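Local coordinates for polyphosphate kinase (Porphyromonas gingivalis, PDB 2O8R), which probably catalyses the reversible, magnesium-dependent transfer of the terminal phosphate of ATP onto a growing polyphosphate chain, at residues A[160-165]-A[300-305]; A[231-236]-A[268-273]. The protein carries 3 engineered substitutions. One frame throughout, in Å; residues are numbered along the deposited sequence. Where two conformers were deposited one is given.

In the fold
Both contacts lie in the middle domain of this PPK1-family enzyme, about 8 Å apart between centres. From the N terminus, 160-165 leads into strand 163-169, and 231-236 ends strand 225-235, its neighbour in a mixed sheet. Interaction 2 closes first: strand 268-272 returns antiparallel to 225-235 after an excursion that is partly unmodelled. Strand 294-297 then adds parallel to 268-272 at the sheet margin, and the chain passes into the loop 300-305, which reaches back to 160-165 in interaction 1. Interaction 2 is therefore nested inside interaction 1. Tyr163 pairs with Ile232 through the backbone, Asn302 OD1 meets Lys233 NZ, and Val301 packs on Met270.

Interaction 1 of 2, residues A[160-165]-A[300-305]; sequences GRVYLA and YVNLQD
Val162 and Asn302 meet through CG2 of the valine, which lies 3.6 Å from Asn302 CB. The same methyl also reaches Val301, CG2 to CG2 at 4.0 Å, its approach oblique to both partners. Val162 places CG1 anti to the backbone N (chi1 171°), which leaves CG2 beside that N as the branch turned to the loop. At the polar end, the carboxamide of Asn302 comes up to the carbonyl of Gly160, where OD1 stands 3.3 Å from Gly160 O. Both are acceptors, so this proximity is not a hydrogen bond; no hydrogen bond links the two segments at all. Asn302 OD1 instead accepts from Lys233 NZ of the adjoining strand, consistent with the modelled orientation of the amide. Asn302 has left-handed backbone torsions (phi 59°, psi 45°) and opens a short 3-10 turn, its O accepting from Asp305 N at 3.3 Å. Arg191 forms a salt bridge with Asp305 and a hydrogen bond to Val301 O, while helix 83-112 takes up Leu303 and supplies the Tyr99 hydroxyl to Tyr300 O. The contact thus joins the chain leading into strand 163-169 to the loop after strand 294-297, through a small apolar patch and a polar contact that is not a hydrogen bond. The buried amide oxygen, set beside another acceptor, finds its donor in Lys233 and not in 160-165.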
ATOM      1  N   GLY A 160       8.664  16.228  -6.562  1.00 71.48           N
ATOM      2  CA  GLY A 160       7.876  15.193  -7.226  1.00 70.08           C
ATOM      3  C   GLY A 160       6.440  15.587  -7.487  1.00 69.12           C
ATOM      4  O   GLY A 160       5.686  14.826  -8.083  1.00 74.91           O
ATOM      5  N   ARG A 161       6.061  16.776  -7.027  1.00 74.89           N
ATOM      6  CA  ARG A 161       4.719  17.298  -7.246  0.50 64.98           C
ATOM      7  C   ARG A 161       4.720  18.358  -8.353  1.00 66.64           C
ATOM      8  O   ARG A 161       5.777  18.823  -8.791  1.00 73.90           O
ATOM      9  CB  ARG A 161       4.147  17.873  -5.943  0.50 55.38           C
ATOM     10  CG  ARG A 161       4.050  16.873  -4.792  0.50 60.06           C
ATOM     11  CD  ARG A 161       2.912  15.870  -4.984  0.50 49.81           C
ATOM     12  NE  ARG A 161       1.670  16.263  -4.310  0.50 61.87           N
ATOM     13  CZ  ARG A 161       0.664  16.902  -4.901  0.50 48.94           C
ATOM     14  NH1 ARG A 161       0.749  17.240  -6.180  0.50 57.53           N
ATOM     15  NH2 ARG A 161      -0.430  17.207  -4.216  0.50 25.98           N
ATOM     16  N   VAL A 162       3.530  18.724  -8.808  1.00 58.73           N
ATOM     17  CA  VAL A 162       3.381  19.776  -9.780  1.00 51.46           C
ATOM     18  C   VAL A 162       2.694  20.916  -9.074  1.00 51.05           C
ATOM     19  O   VAL A 162       1.714  20.705  -8.365  1.00 57.30           O
ATOM     20  CB  VAL A 162       2.508  19.325 -10.940  1.00 50.89           C
ATOM     21  CG1 VAL A 162       2.176  20.492 -11.844  1.00 61.85           C
ATOM     22  CG2 VAL A 162       3.199  18.237 -11.711  1.00 68.89           C
ATOM     23  N   TYR A 163       3.231  22.119  -9.235  1.00 54.96           N
ATOM     24  CA  TYR A 163       2.573  23.322  -8.731  1.00 46.74           C
ATOM     25  C   TYR A 163       2.352  24.293  -9.873  1.00 52.24           C
ATOM     26  O   TYR A 163       3.035  24.244 -10.912  1.00 48.68           O
ATOM     27  CB  TYR A 163       3.414  24.024  -7.675  1.00 32.54           C
ATOM     28  CG  TYR A 163       3.600  23.299  -6.371  1.00 43.02           C
ATOM     29  CD1 TYR A 163       3.050  23.801  -5.198  1.00 40.05           C
ATOM     30  CD2 TYR A 163       4.353  22.133  -6.297  1.00 47.46           C
ATOM     31  CE1 TYR A 163       3.240  23.153  -3.989  1.00 43.22           C
ATOM     32  CE2 TYR A 163       4.546  21.473  -5.088  1.00 52.61           C
ATOM     33  CZ  TYR A 163       3.984  21.985  -3.941  1.00 45.60           C
ATOM     34  OH  TYR A 163       4.179  21.335  -2.739  1.00 61.71           O
ATOM     35  N   LEU A 164       1.389  25.178  -9.661  1.00 54.00           N
ATOM     36  CA  LEU A 164       1.085  26.240 -10.590  1.00 46.14           C
ATOM     37  C   LEU A 164       1.487  27.536  -9.934  1.00 52.28           C
ATOM     38  O   LEU A 164       1.016  27.868  -8.838  1.00 63.21           O
ATOM     39  CB  LEU A 164      -0.410  26.257 -10.871  1.00 49.63           C
ATOM     40  CG  LEU A 164      -1.002  25.706 -12.167  1.00 57.33           C
ATOM     41  CD1 LEU A 164       0.006  25.044 -13.093  1.00 67.06           C
ATOM     42  CD2 LEU A 164      -2.126  24.762 -11.806  1.00 61.15           C
ATOM     43  N   ALA A 165       2.389  28.257 -10.585  1.00 63.56           N
ATOM     44  CA  ALA A 165       2.659  29.629 -10.188  1.00 67.24           C
ATOM     45  C   ALA A 165       1.796  30.535 -11.052  1.00 59.63           C
ATOM     46  O   ALA A 165       1.865  30.477 -12.279  1.00 66.64           O
ATOM     47  CB  ALA A 165       4.111  29.955 -10.351  1.00 50.64           C
ATOM     48  N   TYR A 300       3.994  20.771 -20.069  1.00 78.65           N
ATOM     49  CA  TYR A 300       3.570  19.826 -19.026  1.00 74.53           C
ATOM     50  C   TYR A 300       4.779  19.173 -18.373  1.00 72.45           C
ATOM     51  O   TYR A 300       5.672  18.693 -19.070  1.00 63.62           O
ATOM     52  CB  TYR A 300       2.639  18.749 -19.589  1.00 59.41           C
ATOM     53  CG  TYR A 300       1.398  19.318 -20.209  1.00 54.01           C
ATOM     54  CD1 TYR A 300       0.299  19.651 -19.426  1.00 58.13           C
ATOM     55  CD2 TYR A 300       1.329  19.548 -21.583  1.00 50.64           C
ATOM     56  CE1 TYR A 300      -0.852  20.194 -19.998  1.00 53.86           C
ATOM     57  CE2 TYR A 300       0.193  20.088 -22.161  1.00 55.70           C
ATOM     58  CZ  TYR A 300      -0.896  20.404 -21.366  1.00 47.56           C
ATOM     59  OH  TYR A 300      -2.024  20.935 -21.941  1.00 56.90           O
ATOM     60  N   VAL A 301       4.805  19.168 -17.040  1.00 52.11           N
ATOM     61  CA  VAL A 301       5.918  18.588 -16.297  1.00 50.39           C
ATOM     62  C   VAL A 301       5.510  17.355 -15.488  1.00 54.71           C
ATOM     63  O   VAL A 301       4.324  17.035 -15.358  1.00 58.90           O
ATOM     64  CB  VAL A 301       6.600  19.619 -15.358  1.00 54.19           C
ATOM     65  CG1 VAL A 301       7.095  20.827 -16.150  1.00 73.28           C
ATOM     66  CG2 VAL A 301       5.671  20.049 -14.239  1.00 53.20           C
ATOM     67  N   ASN A 302       6.510  16.675 -14.943  1.00 52.51           N
ATOM     68  CA  ASN A 302       6.306  15.453 -14.173  1.00 54.88           C
ATOM     69  C   ASN A 302       5.621  14.378 -14.999  1.00 51.72           C
ATOM     70  O   ASN A 302       4.698  13.710 -14.536  1.00 54.56           O
ATOM     71  CB  ASN A 302       5.505  15.734 -12.912  1.00 39.19           C
ATOM     72  CG  ASN A 302       5.987  14.937 -11.745  1.00 60.44           C
ATOM     73  OD1 ASN A 302       6.977  15.298 -11.104  1.00 81.03           O
ATOM     74  ND2 ASN A 302       5.288  13.849 -11.442  1.00 67.63           N
ATOM     75  N   LEU A 303       6.098  14.208 -16.226  1.00 48.99           N
ATOM     76  CA  LEU A 303       5.417  13.358 -17.177  1.00 40.34           C
ATOM     77  C   LEU A 303       5.620  11.862 -16.954  1.00 50.25           C
ATOM     78  O   LEU A 303       5.237  11.061 -17.797  1.00 62.82           O
ATOM     79  CB  LEU A 303       5.786  13.749 -18.595  1.00 51.04           C
ATOM     80  CG  LEU A 303       5.093  15.019 -19.060  1.00 45.56           C
ATOM     81  CD1 LEU A 303       5.643  15.400 -20.417  1.00 30.86           C
ATOM     82  CD2 LEU A 303       3.599  14.795 -19.135  1.00 37.09           C
ATOM     83  N   GLN A 304       6.201  11.482 -15.820  1.00 41.91           N
ATOM     84  CA  GLN A 304       6.295  10.074 -15.473  1.00 44.75           C
ATOM     85  C   GLN A 304       4.905   9.576 -15.133  1.00 56.41           C
ATOM     86  O   GLN A 304       4.664   8.365 -15.105  1.00 51.75           O
ATOM     87  CB  GLN A 304       7.246   9.836 -14.306  1.00 38.61           C
ATOM     88  CG  GLN A 304       7.101  10.811 -13.138  1.00 37.73           C
ATOM     89  CD  GLN A 304       8.092  11.946 -13.254  1.00 53.27           C
ATOM     90  OE1 GLN A 304       8.062  12.708 -14.215  1.00 57.35           O
ATOM     91  NE2 GLN A 304       9.000  12.044 -12.295  1.00 47.64           N
ATOM     92  N   ASP A 305       3.997  10.527 -14.893  1.00 54.72           N
ATOM     93  CA  ASP A 305       2.575  10.245 -14.687  1.00 55.41           C
ATOM     94  C   ASP A 305       1.901   9.733 -15.947  1.00 56.02           C
ATOM     95  O   ASP A 305       0.739   9.337 -15.891  1.00 51.67           O
ATOM     96  CB  ASP A 305       1.813  11.486 -14.215  1.00 52.31           C
ATOM     97  CG  ASP A 305       2.281  11.998 -12.865  1.00 72.50           C
ATOM     98  OD1 ASP A 305       2.991  11.261 -12.148  1.00 91.84           O
ATOM     99  OD2 ASP A 305       1.931  13.148 -12.520  1.00 52.97           O
TER

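Interaction 2 of 2, residues A[231-236]-A[268-273]; sequences SIKVSR and RFMYDG
The Phe269 ring is met obliquely by two aliphatic side chains of the neighbouring strand: Val234 CB lies 3.9 Å from CD1, and Ile232 CG2 lies 3.9 Å from CZ. Its CG is anti to the backbone N (chi1 -176°), and the ring end comes nearer that strand. Ile232 CG2 also touches Tyr271 CB at 3.7 Å. The Arg268 guanidinium is likewise approached obliquely, by Lys233 CE and Ser235 OG, while within 231-236 the Arg236 guanidinium has Val234 CG1 over one face, near the rim. Arg268 NE donates to Ser235 OG at 3.2 Å, a bent bond in which the hydroxyl sits 29° out of the guanidinium plane. Residues 231-235 and 268-272 form an antiparallel ladder inside the mixed sheet of the middle domain. Lys233 with Met270 and Ser235 with Arg268 are hydrogen-bonded pairs, and Met270 N to Lys233 O measures 2.7 Å. Ile232 with Tyr271 and Val234 with Phe269 are the non-hydrogen-bonded pairs between and beyond them. On the face of Lys233, its CD passes 4.1 Å from SE of Met270, a selenomethionine. Lys233 NZ and Arg268 NH2 approach to 4.1 Å, and Glu50 from helix 35-63 probably balances these like charges: its OE1 forms salt bridges to both, while OE2 is hydrogen-bonded to Ser235 OG. Tyr53 adds a cation-pi contact to Arg268, whose side chain lies about 9 Å from that of Asn48, probably part of the ATP site.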
ATOM      1  N   SER A 231       3.414  25.882 -14.962  1.00 58.81           N
ATOM      2  CA  SER A 231       3.659  24.674 -14.187  1.00 56.80           C
ATOM      3  C   SER A 231       5.106  24.682 -13.770  1.00 62.64           C
ATOM      4  O   SER A 231       5.993  24.989 -14.571  1.00 54.31           O
ATOM      5  CB  SER A 231       3.375  23.410 -15.003  1.00 58.89           C
ATOM      6  OG  SER A 231       2.044  23.394 -15.480  1.00 81.80           O
ATOM      7  N   ILE A 232       5.337  24.358 -12.506  1.00 55.18           N
ATOM      8  CA  ILE A 232       6.682  24.204 -11.995  1.00 57.42           C
ATOM      9  C   ILE A 232       6.839  22.869 -11.281  1.00 56.98           C
ATOM     10  O   ILE A 232       5.855  22.234 -10.904  1.00 67.86           O
ATOM     11  CB  ILE A 232       7.072  25.350 -11.046  1.00 65.68           C
ATOM     12  CG1 ILE A 232       6.032  25.504  -9.928  1.00 60.50           C
ATOM     13  CG2 ILE A 232       7.268  26.644 -11.833  1.00 64.78           C
ATOM     14  CD1 ILE A 232       6.476  26.387  -8.789  1.00 48.28           C
ATOM     15  N   LYS A 233       8.092  22.463 -11.106  1.00 61.93           N
ATOM     16  CA  LYS A 233       8.464  21.218 -10.452  1.00 62.38           C
ATOM     17  C   LYS A 233       9.871  21.398  -9.895  1.00 64.96           C
ATOM     18  O   LYS A 233      10.743  21.962 -10.560  1.00 63.12           O
ATOM     19  CB  LYS A 233       8.440  20.085 -11.476  1.00 68.12           C
ATOM     20  CG  LYS A 233       9.095  18.775 -11.051  1.00 74.32           C
ATOM     21  CD  LYS A 233       9.097  17.794 -12.220  1.00 73.05           C
ATOM     22  CE  LYS A 233      10.093  16.670 -12.025  1.00 84.36           C
ATOM     23  NZ  LYS A 233       9.658  15.703 -10.986  1.00 95.21           N
ATOM     24  N   VAL A 234      10.096  20.936  -8.674  1.00 61.29           N
ATOM     25  CA  VAL A 234      11.439  20.943  -8.116  1.00 63.03           C
ATOM     26  C   VAL A 234      11.812  19.526  -7.729  1.00 67.18           C
ATOM     27  O   VAL A 234      10.998  18.816  -7.159  1.00 86.72           O
ATOM     28  CB  VAL A 234      11.561  21.936  -6.913  1.00 65.75           C
ATOM     29  CG1 VAL A 234      10.427  21.760  -5.931  1.00 59.83           C
ATOM     30  CG2 VAL A 234      12.898  21.806  -6.208  1.00 68.11           C
ATOM     31  N   SER A 235      13.015  19.089  -8.093  1.00 75.06           N
ATOM     32  CA  SER A 235      13.581  17.871  -7.508  1.00 65.79           C
ATOM     33  C   SER A 235      14.556  18.321  -6.443  1.00 67.43           C
ATOM     34  O   SER A 235      15.308  19.272  -6.665  1.00 82.99           O
ATOM     35  CB  SER A 235      14.333  17.036  -8.544  1.00 59.85           C
ATOM     36  OG  SER A 235      13.606  16.888  -9.749  1.00 57.21           O
ATOM     37  N   ARG A 236      14.547  17.661  -5.290  1.00 71.26           N
ATOM     38  CA  ARG A 236      15.573  17.926  -4.273  1.00 77.89           C
ATOM     39  C   ARG A 236      16.126  16.651  -3.637  1.00 85.46           C
ATOM     40  O   ARG A 236      15.539  15.576  -3.795  1.00 74.92           O
ATOM     41  CB  ARG A 236      15.078  18.916  -3.214  1.00 75.91           C
ATOM     42  CG  ARG A 236      13.725  18.613  -2.606  1.00 87.48           C
ATOM     43  CD  ARG A 236      13.366  19.689  -1.606  1.00 81.49           C
ATOM     44  NE  ARG A 236      13.456  21.014  -2.203  1.00 69.67           N
ATOM     45  CZ  ARG A 236      12.464  21.896  -2.203  1.00 86.68           C
ATOM     46  NH1 ARG A 236      11.321  21.593  -1.621  1.00 82.88           N
ATOM     47  NH2 ARG A 236      12.616  23.083  -2.770  1.00 82.10           N
ATOM     48  N   ARG A 268      17.184  20.251  -9.016  1.00 86.81           N
ATOM     49  CA  ARG A 268      16.526  20.678 -10.232  1.00 84.04           C
ATOM     50  C   ARG A 268      15.393  21.634  -9.873  1.00 79.35           C
ATOM     51  O   ARG A 268      14.729  21.459  -8.847  1.00 85.37           O
ATOM     52  CB  ARG A 268      15.983  19.445 -10.961  1.00 90.01           C
ATOM     53  CG  ARG A 268      15.496  19.680 -12.369  1.00 83.91           C
ATOM     54  CD  ARG A 268      15.487  18.391 -13.178  1.00 95.44           C
ATOM     55  NE  ARG A 268      14.458  17.446 -12.754  1.00 92.00           N
ATOM     56  CZ  ARG A 268      14.222  16.283 -13.359  1.00 80.48           C
ATOM     57  NH1 ARG A 268      14.948  15.919 -14.404  1.00 92.69           N
ATOM     58  NH2 ARG A 268      13.263  15.482 -12.922  1.00 68.94           N
ATOM     59  N   PHE A 269      15.204  22.662 -10.694  1.00 65.02           N
ATOM     60  CA  PHE A 269      13.967  23.437 -10.679  1.00 71.53           C
ATOM     61  C   PHE A 269      13.499  23.641 -12.111  1.00 70.67           C
ATOM     62  O   PHE A 269      14.076  24.414 -12.865  1.00 86.17           O
ATOM     63  CB  PHE A 269      14.125  24.774  -9.955  1.00 71.93           C
ATOM     64  CG  PHE A 269      12.837  25.550  -9.842  1.00 81.11           C
ATOM     65  CD1 PHE A 269      12.000  25.365  -8.752  1.00 79.67           C
ATOM     66  CD2 PHE A 269      12.453  26.451 -10.835  1.00 71.58           C
ATOM     67  CE1 PHE A 269      10.806  26.070  -8.651  1.00 83.98           C
ATOM     68  CE2 PHE A 269      11.270  27.154 -10.742  1.00 72.97           C
ATOM     69  CZ  PHE A 269      10.439  26.963  -9.650  1.00 78.69           C
HETATM   70  N   MSE A 270      12.436  22.946 -12.475  1.00 78.74           N
HETATM   71  CA  MSE A 270      12.010  22.847 -13.857  1.00 83.43           C
HETATM   72  C   MSE A 270      10.703  23.601 -14.032  1.00 72.80           C
HETATM   73  O   MSE A 270       9.827  23.537 -13.170  1.00 61.53           O
HETATM   74  CB  MSE A 270      11.839  21.369 -14.189  1.00 94.82           C
HETATM   75  CG  MSE A 270      11.446  21.025 -15.603  1.00113.36           C
HETATM   76 SE   MSE A 270      11.003  19.137 -15.551  1.00117.14          SE
HETATM   77  CE  MSE A 270      10.208  18.870 -17.317  1.00111.44           C
ATOM     78  N   TYR A 271      10.572  24.325 -15.138  1.00 63.37           N
ATOM     79  CA  TYR A 271       9.387  25.153 -15.347  1.00 73.17           C
ATOM     80  C   TYR A 271       9.066  25.325 -16.817  1.00 79.17           C
ATOM     81  O   TYR A 271       9.948  25.225 -17.669  1.00 77.89           O
ATOM     82  CB  TYR A 271       9.557  26.529 -14.695  1.00 80.93           C
ATOM     83  CG  TYR A 271      10.727  27.320 -15.229  1.00 86.84           C
ATOM     84  CD1 TYR A 271      10.557  28.232 -16.262  1.00 80.34           C
ATOM     85  CD2 TYR A 271      12.004  27.159 -14.696  1.00 92.79           C
ATOM     86  CE1 TYR A 271      11.621  28.960 -16.757  1.00 99.63           C
ATOM     87  CE2 TYR A 271      13.081  27.877 -15.186  1.00105.26           C
ATOM     88  CZ  TYR A 271      12.884  28.778 -16.218  1.00104.43           C
ATOM     89  OH  TYR A 271      13.947  29.501 -16.711  1.00100.47           O
ATOM     90  N   ASP A 272       7.793  25.594 -17.088  1.00 75.77           N
ATOM     91  CA  ASP A 272       7.289  25.844 -18.427  1.00 81.15           C
ATOM     92  C   ASP A 272       7.961  27.085 -19.012  1.00 85.85           C
ATOM     93  O   ASP A 272       7.821  28.186 -18.490  1.00 91.02           O
ATOM     94  CB  ASP A 272       5.759  25.973 -18.364  1.00 95.22           C
ATOM     95  CG  ASP A 272       5.182  26.876 -19.436  1.00101.52           C
ATOM     96  OD1 ASP A 272       5.554  26.751 -20.625  1.00106.04           O
ATOM     97  OD2 ASP A 272       4.322  27.704 -19.076  1.00109.66           O
ATOM     98  N   GLY A 273       8.689  26.876 -20.106  1.00 85.68           N
ATOM     99  CA  GLY A 273       9.567  27.885 -20.707  1.00 88.44           C
ATOM    100  C   GLY A 273       8.982  29.237 -21.086  1.00 86.05           C
ATOM    101  O   GLY A 273       9.725  30.200 -21.272  1.00 80.77           O
TER